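N2152 (Neocallimastix frontalis, PDB 5U22) is a family 39 glycoside hydrolase that probably cleaves rare arabinosyl-containing glycans, with a TIM barrel joined to a beta sandwich. Local coordinates at residues K192-L197 and R229-S234; N138-E143 and P241-E246; L170-Q173 and K179-G182. All coordinates share one frame; numbering follows the deposited sequence.

Contact 1 (K192-L197 and R229-S234); sequences KMKNFL and RNLEKS
Two helices on the outside of the TIM barrel, 190-202 and 221-235, meet where Leu-231 sets its forked end against Met-193 and Lys-194 and its CB against Leu-197. The axes of these short segments come within 10.6 Å at a crossing angle of -36°, and Leu-231 reaches across to the other helix. The CD1 methyl of Leu-231 presses on the backbone, 3.7 Å from Lys-194 N, and also touches Met-193 CG at 3.8 Å. Its CD2 methyl lies along the lysine stem, 3.9 Å from Lys-194 CB. Lys-194 leaves its helix with CG opposite the backbone N (chi1 -178°) and stays extended, which lets its methylene stem cross the leucine at about a right angle and carry the amine beyond it. There NZ gives a hydrogen bond to a water at 3.0 Å, and the same water lies 3.1 Å from Ser-234 OG: the lysine thus offers an apolar stem to the leucine and a charged amine to the water. Leu-197 CD1 packs on Leu-231 CB at 4.1 Å, while Met-193 also touches Ile-210 and Trp-212 of strand 209-212. Such apolar seams between successive, roughly parallel helices are typical of the helical layer of a (beta/alpha)8 barrel.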
loop_
_atom_site.group_PDB
_atom_site.type_symbol
_atom_site.label_atom_id
_atom_site.label_comp_id
_atom_site.label_asym_id
_atom_site.label_seq_id
_atom_site.Cartn_x
_atom_site.Cartn_y
_atom_site.Cartn_z
ATOM N N LYS A 192 -12.753 13.004 -13.614
ATOM C CA LYS A 192 -12.252 13.764 -12.478
ATOM C C LYS A 192 -10.733 13.878 -12.527
ATOM O O LYS A 192 -10.167 14.964 -12.333
ATOM C CB LYS A 192 -12.717 13.077 -11.190
ATOM C CG LYS A 192 -12.249 13.717 -9.903
ATOM C CD LYS A 192 -13.019 13.152 -8.710
ATOM C CE LYS A 192 -12.887 11.635 -8.612
ATOM N NZ LYS A 192 -13.688 11.048 -7.499
ATOM N N MET A 193 -10.056 12.763 -12.805
ATOM C CA MET A 193 -8.596 12.782 -12.884
ATOM C C MET A 193 -8.119 13.596 -14.080
ATOM O O MET A 193 -7.188 14.399 -13.966
ATOM C CB MET A 193 -8.049 11.357 -12.968
ATOM C CG MET A 193 -6.528 11.298 -13.119
ATOM S SD MET A 193 -5.638 12.018 -11.714
ATOM C CE MET A 193 -5.756 10.682 -10.525
ATOM N N LYS A 194 -8.739 13.393 -15.241
ATOM C CA LYS A 194 -8.339 14.141 -16.427
ATOM C C LYS A 194 -8.472 15.644 -16.201
ATOM O O LYS A 194 -7.558 16.413 -16.523
ATOM C CB LYS A 194 -9.181 13.691 -17.622
ATOM C CG LYS A 194 -8.818 14.383 -18.950
ATOM C CD LYS A 194 -9.677 13.831 -20.100
ATOM C CE LYS A 194 -9.380 14.515 -21.430
ATOM N NZ LYS A 194 -9.935 13.695 -22.550
ATOM N N ASN A 195 -9.615 16.077 -15.654
ATOM C CA ASN A 195 -9.807 17.497 -15.349
ATOM C C ASN A 195 -8.687 18.011 -14.451
ATOM O O ASN A 195 -8.137 19.092 -14.674
ATOM C CB ASN A 195 -11.171 17.715 -14.698
ATOM C CG ASN A 195 -12.287 17.975 -15.721
ATOM O OD1 ASN A 195 -12.091 18.704 -16.701
ATOM N ND2 ASN A 195 -13.465 17.404 -15.483
ATOM N N PHE A 196 -8.306 17.228 -13.445
ATOM C CA PHE A 196 -7.231 17.650 -12.555
ATOM C C PHE A 196 -5.887 17.688 -13.273
ATOM O O PHE A 196 -5.090 18.610 -13.060
ATOM C CB PHE A 196 -7.140 16.726 -11.343
ATOM C CG PHE A 196 -5.930 16.993 -10.505
ATOM C CD1 PHE A 196 -5.888 18.107 -9.689
ATOM C CD2 PHE A 196 -4.827 16.154 -10.550
ATOM C CE1 PHE A 196 -4.779 18.380 -8.913
ATOM C CE2 PHE A 196 -3.709 16.423 -9.780
ATOM C CZ PHE A 196 -3.687 17.538 -8.962
ATOM N N LEU A 197 -5.591 16.669 -14.083
ATOM C CA LEU A 197 -4.325 16.664 -14.807
ATOM C C LEU A 197 -4.258 17.805 -15.814
ATOM O O LEU A 197 -3.209 18.444 -15.970
ATOM C CB LEU A 197 -4.132 15.324 -15.518
ATOM C CG LEU A 197 -3.912 14.161 -14.557
ATOM C CD1 LEU A 197 -3.841 12.852 -15.338
ATOM C CD2 LEU A 197 -2.646 14.390 -13.754
ATOM N N ARG A 229 -2.467 5.810 -16.567
ATOM C CA ARG A 229 -1.284 5.876 -17.416
ATOM C C ARG A 229 -1.637 6.250 -18.853
ATOM O O ARG A 229 -0.840 6.910 -19.528
ATOM C CB ARG A 229 -0.534 4.547 -17.349
ATOM C CG ARG A 229 -0.033 4.239 -15.923
ATOM C CD ARG A 229 1.472 4.177 -15.865
ATOM N NE ARG A 229 2.028 4.034 -14.512
ATOM C CZ ARG A 229 2.125 2.884 -13.831
ATOM N NH1 ARG A 229 1.662 1.742 -14.338
ATOM N NH2 ARG A 229 2.678 2.876 -12.617
ATOM N N ASN A 230 -2.822 5.866 -19.333
ATOM C CA ASN A 230 -3.251 6.329 -20.650
ATOM C C ASN A 230 -3.529 7.831 -20.654
ATOM O O ASN A 230 -3.251 8.512 -21.647
ATOM C CB ASN A 230 -4.479 5.556 -21.113
ATOM C CG ASN A 230 -4.119 4.280 -21.849
ATOM O OD1 ASN A 230 -3.230 4.267 -22.706
ATOM N ND2 ASN A 230 -4.817 3.201 -21.527
ATOM N N LEU A 231 -4.063 8.369 -19.553
ATOM C CA LEU A 231 -4.250 9.818 -19.464
ATOM C C LEU A 231 -2.915 10.557 -19.518
ATOM O O LEU A 231 -2.786 11.573 -20.212
ATOM C CB LEU A 231 -4.998 10.190 -18.182
ATOM C CG LEU A 231 -6.513 10.011 -18.113
ATOM C CD1 LEU A 231 -7.028 10.476 -16.745
ATOM C CD2 LEU A 231 -7.213 10.757 -19.253
ATOM N N GLU A 232 -1.908 10.065 -18.794
ATOM C CA GLU A 232 -0.583 10.673 -18.878
ATOM C C GLU A 232 -0.088 10.708 -20.318
ATOM O O GLU A 232 0.442 11.725 -20.779
ATOM C CB GLU A 232 0.408 9.910 -18.004
ATOM C CG GLU A 232 0.239 10.100 -16.511
ATOM C CD GLU A 232 1.322 9.368 -15.762
ATOM O OE1 GLU A 232 1.753 8.302 -16.262
ATOM O OE2 GLU A 232 1.754 9.867 -14.705
ATOM N N LYS A 233 -0.266 9.612 -21.051
ATOM C CA LYS A 233 0.209 9.582 -22.430
ATOM C C LYS A 233 -0.584 10.544 -23.312
ATOM O O LYS A 233 -0.000 11.333 -24.067
ATOM C CB LYS A 233 0.146 8.156 -22.976
ATOM C CG LYS A 233 1.380 7.343 -22.644
ATOM C CD LYS A 233 1.373 6.012 -23.360
ATOM C CE LYS A 233 0.546 4.992 -22.599
ATOM N N SER A 234 -1.915 10.496 -23.229
ATOM C CA SER A 234 -2.736 11.318 -24.107
ATOM C C SER A 234 -2.616 12.804 -23.794
ATOM O O SER A 234 -2.828 13.629 -24.686
ATOM C CB SER A 234 -4.196 10.876 -24.029
ATOM O OG SER A 234 -4.815 11.357 -22.851
HETATM O O HOH W 1 -7.959 11.493 -22.844
#

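Contact 2 (N138-E143 and P241-E246); sequences NFYGNE and PITINE
Glu-143 OE2 is gripped by Asn-245 ND2 across the contact and by Ser-184 OG from strand 180-185. The amide donates at 2.9 Å between ND2 and OE2, in a bent bond (143° at the hydrogen) that reaches the oxygen from above, 59° out of the carboxylate plane. Glu-143 can span this width because CG stands anti to its backbone N (chi1 -175°) and the rest of the chain is straight. Its other oxygen, OE1, forms a salt bridge with Arg-68, which also pairs with Glu-246, the residue that hydrogen-bonds a BTB molecule probably taken up from the crystallisation liquor, which marks a pocket at this end of the barrel. Strands 139-143 and 242-247 are not neighbours in the sheet; strands 180-185 and 209-212 separate them, so these side chains meet across the interior of the TIM barrel. With an alanine here in place of Glu-143, Asn-245 ND2 and Ser-184 OG would probably lose their shared partner, and Arg-68 one of its two carboxylate mates. Nearer the N-terminal ends of the two strands, Tyr-140 and Thr-243 slide past each other. Thr-243 CB sits in plane at the edge of the tyrosine ring, 3.8 Å from Tyr-140 OH. A long aromatic suits the distance between strands that are not neighbours, and the short threonine fits against its edge; Tyr-140 OH is hydrogen-bonded to Asp-274, and Thr-243 OG1 to Ser-275 OG.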
loop_
_atom_site.group_PDB
_atom_site.type_symbol
_atom_site.label_atom_id
_atom_site.label_comp_id
_atom_site.label_asym_id
_atom_site.label_seq_id
_atom_site.Cartn_x
_atom_site.Cartn_y
_atom_site.Cartn_z
ATOM N N ASN A 138 13.413 11.451 5.956
ATOM C CA ASN A 138 12.688 10.251 5.554
ATOM C C ASN A 138 11.199 10.506 5.350
ATOM O O ASN A 138 10.383 9.587 5.507
ATOM C CB ASN A 138 12.918 9.114 6.554
ATOM C CG ASN A 138 12.522 9.468 7.975
ATOM O OD1 ASN A 138 12.377 10.636 8.326
ATOM N ND2 ASN A 138 12.351 8.443 8.812
ATOM N N PHE A 139 10.822 11.729 4.997
ATOM C CA PHE A 139 9.462 11.971 4.557
ATOM C C PHE A 139 9.332 11.628 3.080
ATOM O O PHE A 139 10.268 11.797 2.293
ATOM C CB PHE A 139 9.058 13.426 4.796
ATOM C CG PHE A 139 9.266 13.879 6.204
ATOM C CD1 PHE A 139 8.373 13.524 7.202
ATOM C CD2 PHE A 139 10.368 14.663 6.535
ATOM C CE1 PHE A 139 8.561 13.958 8.510
ATOM C CE2 PHE A 139 10.573 15.082 7.834
ATOM C CZ PHE A 139 9.663 14.731 8.827
ATOM N N TYR A 140 8.160 11.113 2.724
ATOM C CA TYR A 140 7.840 10.743 1.353
ATOM C C TYR A 140 7.445 11.954 0.522
ATOM O O TYR A 140 7.728 12.003 -0.683
ATOM C CB TYR A 140 6.697 9.736 1.385
ATOM C CG TYR A 140 6.339 9.031 0.097
ATOM C CD1 TYR A 140 7.273 8.277 -0.605
ATOM C CD2 TYR A 140 5.032 9.067 -0.382
ATOM C CE1 TYR A 140 6.906 7.590 -1.766
ATOM C CE2 TYR A 140 4.666 8.389 -1.527
ATOM C CZ TYR A 140 5.601 7.663 -2.217
ATOM O OH TYR A 140 5.205 6.984 -3.350
ATOM N N GLY A 141 6.782 12.913 1.146
ATOM C CA GLY A 141 6.375 14.125 0.461
ATOM C C GLY A 141 5.351 14.861 1.290
ATOM O O GLY A 141 4.877 14.369 2.319
ATOM N N ASN A 142 5.039 16.072 0.835
ATOM C CA ASN A 142 3.963 16.887 1.395
ATOM C C ASN A 142 2.682 16.641 0.606
ATOM O O ASN A 142 2.605 16.980 -0.579
ATOM C CB ASN A 142 4.302 18.379 1.337
ATOM C CG ASN A 142 5.479 18.762 2.213
ATOM O OD1 ASN A 142 6.368 19.516 1.796
ATOM N ND2 ASN A 142 5.489 18.256 3.426
ATOM N N GLU A 143 1.670 16.091 1.265
ATOM C CA GLU A 143 0.387 15.805 0.638
ATOM C C GLU A 143 -0.568 16.949 0.956
ATOM O O GLU A 143 -0.849 17.216 2.127
ATOM C CB GLU A 143 -0.153 14.465 1.135
ATOM C CG GLU A 143 -1.425 14.005 0.450
ATOM C CD GLU A 143 -1.971 12.717 1.047
ATOM O OE1 GLU A 143 -1.492 12.297 2.130
ATOM O OE2 GLU A 143 -2.882 12.128 0.429
ATOM N N PRO A 241 5.229 8.662 -10.362
ATOM C CA PRO A 241 5.027 7.581 -9.386
ATOM C C PRO A 241 3.622 7.654 -8.821
ATOM O O PRO A 241 3.077 8.742 -8.617
ATOM C CB PRO A 241 6.064 7.871 -8.292
ATOM C CG PRO A 241 7.024 8.848 -8.890
ATOM C CD PRO A 241 6.284 9.602 -9.951
ATOM N N ILE A 242 3.050 6.483 -8.540
ATOM C CA ILE A 242 1.687 6.361 -8.033
ATOM C C ILE A 242 1.737 5.958 -6.568
ATOM O O ILE A 242 2.424 4.995 -6.209
ATOM C CB ILE A 242 0.880 5.328 -8.835
ATOM C CG1 ILE A 242 0.786 5.738 -10.302
ATOM C CG2 ILE A 242 -0.502 5.130 -8.213
ATOM C CD1 ILE A 242 0.195 4.650 -11.180
ATOM N N THR A 243 0.982 6.662 -5.729
ATOM C CA THR A 243 0.784 6.242 -4.349
ATOM C C THR A 243 -0.706 6.049 -4.085
ATOM O O THR A 243 -1.496 6.992 -4.204
ATOM C CB THR A 243 1.427 7.229 -3.362
ATOM O OG1 THR A 243 1.252 6.735 -2.035
ATOM C CG2 THR A 243 0.848 8.635 -3.438
ATOM N N ILE A 244 -1.097 4.814 -3.770
ATOM C CA ILE A 244 -2.480 4.535 -3.401
ATOM C C ILE A 244 -2.513 4.541 -1.884
ATOM O O ILE A 244 -2.380 3.490 -1.256
ATOM C CB ILE A 244 -2.977 3.195 -3.982
ATOM C CG1 ILE A 244 -2.790 3.179 -5.501
ATOM C CG2 ILE A 244 -4.451 2.952 -3.635
ATOM C CD1 ILE A 244 -3.447 4.363 -6.218
ATOM N N ASN A 245 -2.650 5.724 -1.277
ATOM C CA ASN A 245 -2.263 5.845 0.118
ATOM C C ASN A 245 -3.414 5.612 1.080
ATOM O O ASN A 245 -3.266 5.879 2.275
ATOM C CB ASN A 245 -1.545 7.185 0.390
ATOM C CG ASN A 245 -2.351 8.410 0.000
ATOM O OD1 ASN A 245 -3.576 8.357 -0.130
ATOM N ND2 ASN A 245 -1.661 9.538 -0.156
ATOM N N GLU A 246 -4.533 5.073 0.587
ATOM C CA GLU A 246 -5.507 4.338 1.396
ATOM C C GLU A 246 -6.073 3.227 0.530
ATOM O O GLU A 246 -6.551 3.505 -0.571
ATOM C CB GLU A 246 -6.652 5.232 1.895
ATOM C CG GLU A 246 -6.199 6.357 2.857
ATOM C CD GLU A 246 -7.371 7.119 3.430
ATOM O OE1 GLU A 246 -8.432 6.490 3.588
ATOM O OE2 GLU A 246 -7.233 8.333 3.708
#

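Contact 3 (L170-Q173 and K179-G182); sequences LLRQ and KIIG
Arg-172 reaches from its helix over the end of Ile-180, and nearly every atom of its side chain beyond CB meets the same methyl, Ile-180 CD1. From CB the chain leaves to one side of the strand; CG then lies 4.0 Å from Ile-180 CD1. A bend at chi2 (-61°) curls the chain round this methyl, keeping CD at 3.9 Å from Ile-180 CD1. Contact tightens steadily onward: NE approaches Ile-180 CD1 to 3.8 Å and CZ to 3.7 Å. NH1 comes nearest of all, 3.6 Å from Ile-180 CD1, and meets Ile-180 CG1 as well. The methyl lies over one face of the guanidinium, 3.5 Å above its plane and offset toward the rim, a position that leaves the N-H groups directed in the plane to serve polar partners. NH2 uses this freedom, with a hydrogen bond to Tyr-168 OH and a salt bridge to Asp-208.

The contact belongs to a beta-alpha-beta crossover of the TIM barrel, in which helix 160-174 links the adjacent parallel strands 139-143 and 180-185 and packs on the outside of the sheet. Ile-180 stands at the start of the second strand with its side chain facing the helix. Its CG1 is placed beside the backbone N (chi1 -64°) and CD1 extends outward to wedge between Arg-172 and Leu-171. Leu-171 takes the other flank: its CB is 3.9 Å from Ile-180 CD1, and its side chain also touches Ile-124 of helix 117-134 and Ile-144. A leucine fits this buried helix face, whereas the arginine at the partly exposed border lays its flat, weakly hydrated face on the isoleucine. Asp-208 fastens both partners, for its other oxygen, OD2, accepts a hydrogen bond from Ile-180 N.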
loop_
_atom_site.group_PDB
_atom_site.type_symbol
_atom_site.label_atom_id
_atom_site.label_comp_id
_atom_site.label_asym_id
_atom_site.label_seq_id
_atom_site.Cartn_x
_atom_site.Cartn_y
_atom_site.Cartn_z
ATOM N N LEU A 170 3.062 27.692 -2.645
ATOM C CA LEU A 170 3.646 27.904 -1.327
ATOM C C LEU A 170 4.701 26.843 -1.014
ATOM O O LEU A 170 5.813 27.165 -0.583
ATOM C CB LEU A 170 2.541 27.909 -0.266
ATOM C CG LEU A 170 3.091 27.883 1.169
ATOM C CD1 LEU A 170 3.827 29.180 1.478
ATOM C CD2 LEU A 170 1.986 27.632 2.172
ATOM N N LEU A 171 4.366 25.567 -1.237
ATOM C CA LEU A 171 5.284 24.479 -0.903
ATOM C C LEU A 171 6.560 24.539 -1.732
ATOM O O LEU A 171 7.647 24.199 -1.240
ATOM C CB LEU A 171 4.584 23.133 -1.099
ATOM C CG LEU A 171 3.536 22.841 -0.015
ATOM C CD1 LEU A 171 2.774 21.568 -0.303
ATOM C CD2 LEU A 171 4.204 22.773 1.353
ATOM N N ARG A 172 6.450 24.937 -2.999
ATOM C CA ARG A 172 7.642 25.045 -3.832
ATOM C C ARG A 172 8.555 26.155 -3.345
ATOM O O ARG A 172 9.773 26.081 -3.530
ATOM C CB ARG A 172 7.262 25.292 -5.290
ATOM C CG ARG A 172 6.656 24.102 -6.004
ATOM C CD ARG A 172 7.595 22.909 -6.067
ATOM N NE ARG A 172 7.147 21.966 -7.089
ATOM C CZ ARG A 172 7.247 20.643 -6.997
ATOM N NH1 ARG A 172 7.775 20.085 -5.924
ATOM N NH2 ARG A 172 6.805 19.880 -7.986
ATOM N N GLN A 173 7.988 27.188 -2.733
ATOM C CA GLN A 173 8.791 28.276 -2.198
ATOM C C GLN A 173 9.461 27.884 -0.881
ATOM O O GLN A 173 10.663 28.106 -0.704
ATOM C CB GLN A 173 7.921 29.524 -2.013
ATOM N N LYS A 179 8.867 16.372 -2.258
ATOM C CA LYS A 179 7.832 15.967 -3.197
ATOM C C LYS A 179 6.478 16.516 -2.771
ATOM O O LYS A 179 6.196 16.675 -1.581
ATOM C CB LYS A 179 7.753 14.449 -3.281
ATOM C CG LYS A 179 9.070 13.789 -3.663
ATOM C CD LYS A 179 9.275 13.856 -5.158
ATOM C CE LYS A 179 10.490 13.049 -5.590
ATOM N NZ LYS A 179 11.741 13.673 -5.113
ATOM N N ILE A 180 5.634 16.794 -3.763
ATOM C CA ILE A 180 4.250 17.208 -3.542
ATOM C C ILE A 180 3.331 16.097 -4.033
ATOM O O ILE A 180 3.473 15.611 -5.164
ATOM C CB ILE A 180 3.945 18.541 -4.238
ATOM C CG1 ILE A 180 4.793 19.658 -3.616
ATOM C CG2 ILE A 180 2.468 18.883 -4.089
ATOM C CD1 ILE A 180 4.656 21.016 -4.334
ATOM N N ILE A 181 2.374 15.705 -3.191
ATOM C CA ILE A 181 1.569 14.505 -3.388
ATOM C C ILE A 181 0.103 14.893 -3.491
ATOM O O ILE A 181 -0.399 15.653 -2.658
ATOM C CB ILE A 181 1.758 13.516 -2.223
ATOM C CG1 ILE A 181 3.210 13.062 -2.113
ATOM C CG2 ILE A 181 0.823 12.304 -2.373
ATOM C CD1 ILE A 181 3.495 12.338 -0.799
ATOM N N GLY A 182 -0.593 14.344 -4.481
ATOM C CA GLY A 182 -2.037 14.519 -4.551
ATOM C C GLY A 182 -2.582 14.023 -5.870
ATOM O O GLY A 182 -1.844 13.445 -6.661
#

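After the earlier strands and helices, strand 139-143 opens contact 2. Helix 160-174 follows and, after a short turn, strand 180-185 begins: contact 3 closes this brief loop. Next, helix 190-202, strand 209-212 and helix 221-235 come in order, and contact 1 joins the two helices. Only then does strand 242-247 complete contact 2, so contacts 3 and 1 stand in series within its long excursion and none cross. Contacts 2 and 3 share the sheet through probable backbone hydrogen bonds of Asn-142 with Lys-179 and Ile-181. Contact 1, in the outer layer, touches contact 2 where Arg-229 NH2 packs on Ile-242 CD1.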